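Side-chain contact in metallocarboxypeptidase (Trypanosoma cruzi, PDB 3DWC), which probably removes single amino acids from the C-terminal end of peptides with broad specificity, proline excepted, as a metal-dependent carboxypeptidase of the M32 family: residues D221-D226 against G312-F317. Residues are numbered along the deposited sequence; the frame is centred on the assembly and turned at random.
With GLY (glycine), chain O.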
loop_
_atom_site.group_PDB
_atom_site.type_symbol
_atom_site.label_atom_id
_atom_site.label_comp_id
_atom_site.label_asym_id
_atom_site.label_seq_id
_atom_site.Cartn_x
_atom_site.Cartn_y
_atom_site.Cartn_z
ATOM N N ASP B 221 1.709 -4.851 22.617
ATOM C CA ASP B 221 2.710 -5.791 23.182
ATOM C C ASP B 221 2.173 -6.692 24.312
ATOM O O ASP B 221 2.504 -7.891 24.405
ATOM C CB ASP B 221 3.938 -5.033 23.712
ATOM C CG ASP B 221 4.815 -4.463 22.598
ATOM O OD1 ASP B 221 4.699 -4.885 21.413
ATOM O OD2 ASP B 221 5.658 -3.591 22.926
ATOM N N VAL B 222 1.335 -6.121 25.180
ATOM C CA VAL B 222 0.660 -6.886 26.226
ATOM C C VAL B 222 -0.182 -7.991 25.587
ATOM O O VAL B 222 -0.212 -9.092 26.088
ATOM C CB VAL B 222 -0.198 -5.964 27.154
ATOM C CG1 VAL B 222 -1.105 -6.765 28.087
ATOM C CG2 VAL B 222 0.717 -4.972 27.927
ATOM N N TRP B 223 -0.845 -7.705 24.456
ATOM C CA TRP B 223 -1.591 -8.759 23.740
ATOM C C TRP B 223 -0.731 -9.659 22.821
ATOM O O TRP B 223 -1.251 -10.474 22.054
ATOM C CB TRP B 223 -2.766 -8.153 22.953
ATOM C CG TRP B 223 -4.045 -8.299 23.677
ATOM C CD1 TRP B 223 -4.994 -9.239 23.467
ATOM C CD2 TRP B 223 -4.571 -7.416 24.671
ATOM N NE1 TRP B 223 -6.068 -9.030 24.294
ATOM C CE2 TRP B 223 -5.830 -7.911 25.045
ATOM C CE3 TRP B 223 -4.102 -6.249 25.276
ATOM C CZ2 TRP B 223 -6.585 -7.326 26.008
ATOM C CZ3 TRP B 223 -4.865 -5.678 26.245
ATOM C CH2 TRP B 223 -6.098 -6.201 26.594
ATOM N N LYS B 224 0.578 -9.459 22.877
ATOM C CA LYS B 224 1.564 -10.197 22.086
ATOM C C LYS B 224 1.301 -10.088 20.597
ATOM O O LYS B 224 1.563 -10.998 19.839
ATOM C CB LYS B 224 1.684 -11.623 22.611
ATOM C CG LYS B 224 1.781 -11.611 24.123
ATOM C CD LYS B 224 2.165 -12.905 24.690
ATOM C CE LYS B 224 1.989 -12.891 26.229
ATOM N NZ LYS B 224 2.999 -12.025 27.035
ATOM N N PHE B 225 0.807 -8.925 20.162
ATOM C CA PHE B 225 0.800 -8.595 18.731
ATOM C C PHE B 225 2.211 -8.802 18.103
ATOM O O PHE B 225 3.271 -8.345 18.587
ATOM C CB PHE B 225 0.246 -7.183 18.510
ATOM C CG PHE B 225 0.002 -6.817 17.059
ATOM C CD1 PHE B 225 -1.237 -6.980 16.478
ATOM C CD2 PHE B 225 0.984 -6.212 16.313
ATOM C CE1 PHE B 225 -1.442 -6.605 15.179
ATOM C CE2 PHE B 225 0.788 -5.868 15.023
ATOM C CZ PHE B 225 -0.418 -6.055 14.443
ATOM N N ASP B 226 2.234 -9.558 17.020
ATOM C CA ASP B 226 3.476 -9.721 16.287
ATOM C C ASP B 226 3.723 -8.520 15.342
ATOM O O ASP B 226 3.095 -8.406 14.300
ATOM C CB ASP B 226 3.415 -11.017 15.492
ATOM C CG ASP B 226 4.721 -11.324 14.759
ATOM O OD1 ASP B 226 5.737 -10.599 14.936
ATOM O OD2 ASP B 226 4.688 -12.306 14.003
ATOM N N GLY B 312 -12.446 -4.640 36.100
ATOM C CA GLY B 312 -11.797 -4.052 37.271
ATOM C C GLY B 312 -10.345 -4.460 37.409
ATOM O O GLY B 312 -9.520 -3.654 37.744
ATOM N N ALA B 313 -10.048 -5.750 37.178
ATOM C CA ALA B 313 -8.675 -6.284 37.220
ATOM C C ALA B 313 -7.741 -5.541 36.294
ATOM O O ALA B 313 -6.602 -5.245 36.647
ATOM C CB ALA B 313 -8.668 -7.822 36.892
ATOM N N PHE B 314 -8.192 -5.277 35.077
ATOM C CA PHE B 314 -7.369 -4.556 34.121
ATOM C C PHE B 314 -7.131 -3.106 34.548
ATOM O O PHE B 314 -6.092 -2.520 34.231
ATOM C CB PHE B 314 -8.035 -4.640 32.789
ATOM C CG PHE B 314 -7.235 -4.108 31.659
ATOM C CD1 PHE B 314 -6.236 -4.839 31.113
ATOM C CD2 PHE B 314 -7.543 -2.881 31.111
ATOM C CE1 PHE B 314 -5.542 -4.388 30.015
ATOM C CE2 PHE B 314 -6.819 -2.399 30.030
ATOM C CZ PHE B 314 -5.823 -3.185 29.482
ATOM N N MET B 315 -8.080 -2.510 35.269
ATOM C CA MET B 315 -7.869 -1.152 35.776
ATOM C C MET B 315 -6.658 -1.073 36.694
ATOM O O MET B 315 -5.996 -0.035 36.793
ATOM C CB MET B 315 -9.137 -0.635 36.488
ATOM C CG MET B 315 -10.359 -0.479 35.561
ATOM S SD MET B 315 -10.069 0.465 34.032
ATOM C CE MET B 315 -9.829 -0.820 32.831
ATOM N N GLU B 316 -6.416 -2.166 37.417
ATOM C CA GLU B 316 -5.297 -2.263 38.321
ATOM C C GLU B 316 -3.971 -2.246 37.599
ATOM O O GLU B 316 -3.012 -1.615 38.049
ATOM C CB GLU B 316 -5.396 -3.536 39.132
ATOM C CG GLU B 316 -6.620 -3.589 39.977
ATOM C CD GLU B 316 -6.599 -4.771 40.948
ATOM O OE1 GLU B 316 -5.486 -5.134 41.424
ATOM O OE2 GLU B 316 -7.696 -5.335 41.178
ATOM N N PHE B 317 -3.922 -2.967 36.475
ATOM C CA PHE B 317 -2.823 -2.839 35.551
ATOM C C PHE B 317 -2.745 -1.470 34.802
ATOM O O PHE B 317 -1.670 -0.895 34.627
ATOM C CB PHE B 317 -2.889 -3.966 34.535
ATOM C CG PHE B 317 -1.648 -4.070 33.699
ATOM C CD1 PHE B 317 -0.492 -4.661 34.205
ATOM C CD2 PHE B 317 -1.641 -3.601 32.391
ATOM C CE1 PHE B 317 0.672 -4.760 33.424
ATOM C CE2 PHE B 317 -0.488 -3.708 31.601
ATOM C CZ PHE B 317 0.668 -4.291 32.131
HETATM N N GLY O . 1.833 -13.785 29.254
HETATM C CA GLY O . 3.139 -14.501 29.233
HETATM C C GLY O . 3.113 -15.920 28.696
HETATM O O GLY O . 3.637 -16.196 27.601
#
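W223 and F314 meet through the CZ3 and CH2 atoms of the indole and CE1 of the phenyl ring. CH2 of W223 lies 3.9 Å from CE1 of F314, and CZ3 of W223 is 4.0 Å from that same carbon. The two side chains approach from opposite directions, with the six-membered ring of W223 and the phenyl ring inclined at 61° and their centroids 6.0 Å apart, an oblique pairing. One turn further along helix 312-326, CE2 of F317 touches CG2 of V222 at 4.1 Å, the two side chains passing in opposite senses. F314 and F317 both hold CG anti to the backbone N (chi1 -172° and -169°), which sends the two rings from helix 312-326 toward the end of helix 209-222 and the turn that follows it. The backbones stay well apart: the nearest CA atoms, those of V222 and F317, are 10.7 Å from each other.

Further groups pack around these side chains. CE of M315 sits in plane at the edge of the F314 ring, F219 meets that ring at an angle, and R321 forms a cation-pi contact with F317. L455 touches V222 and W223, whose indole also rests on I266 and T269 of helix 259-276, the helix carrying the cobalt ligands H267 and H271. After W223 the helix ends in a Schellman motif, with K224, at positive phi, as C' residue and K224 N bonding to D221 O at 2.9 Å. NZ of K224 comes within 3.1 Å of N of the bound glycine, a ligand hydrogen-bonded to D454. With only carbon atoms touching between the segments, their relative placement here rests on the fit of buried side chains rather than on directional bonds.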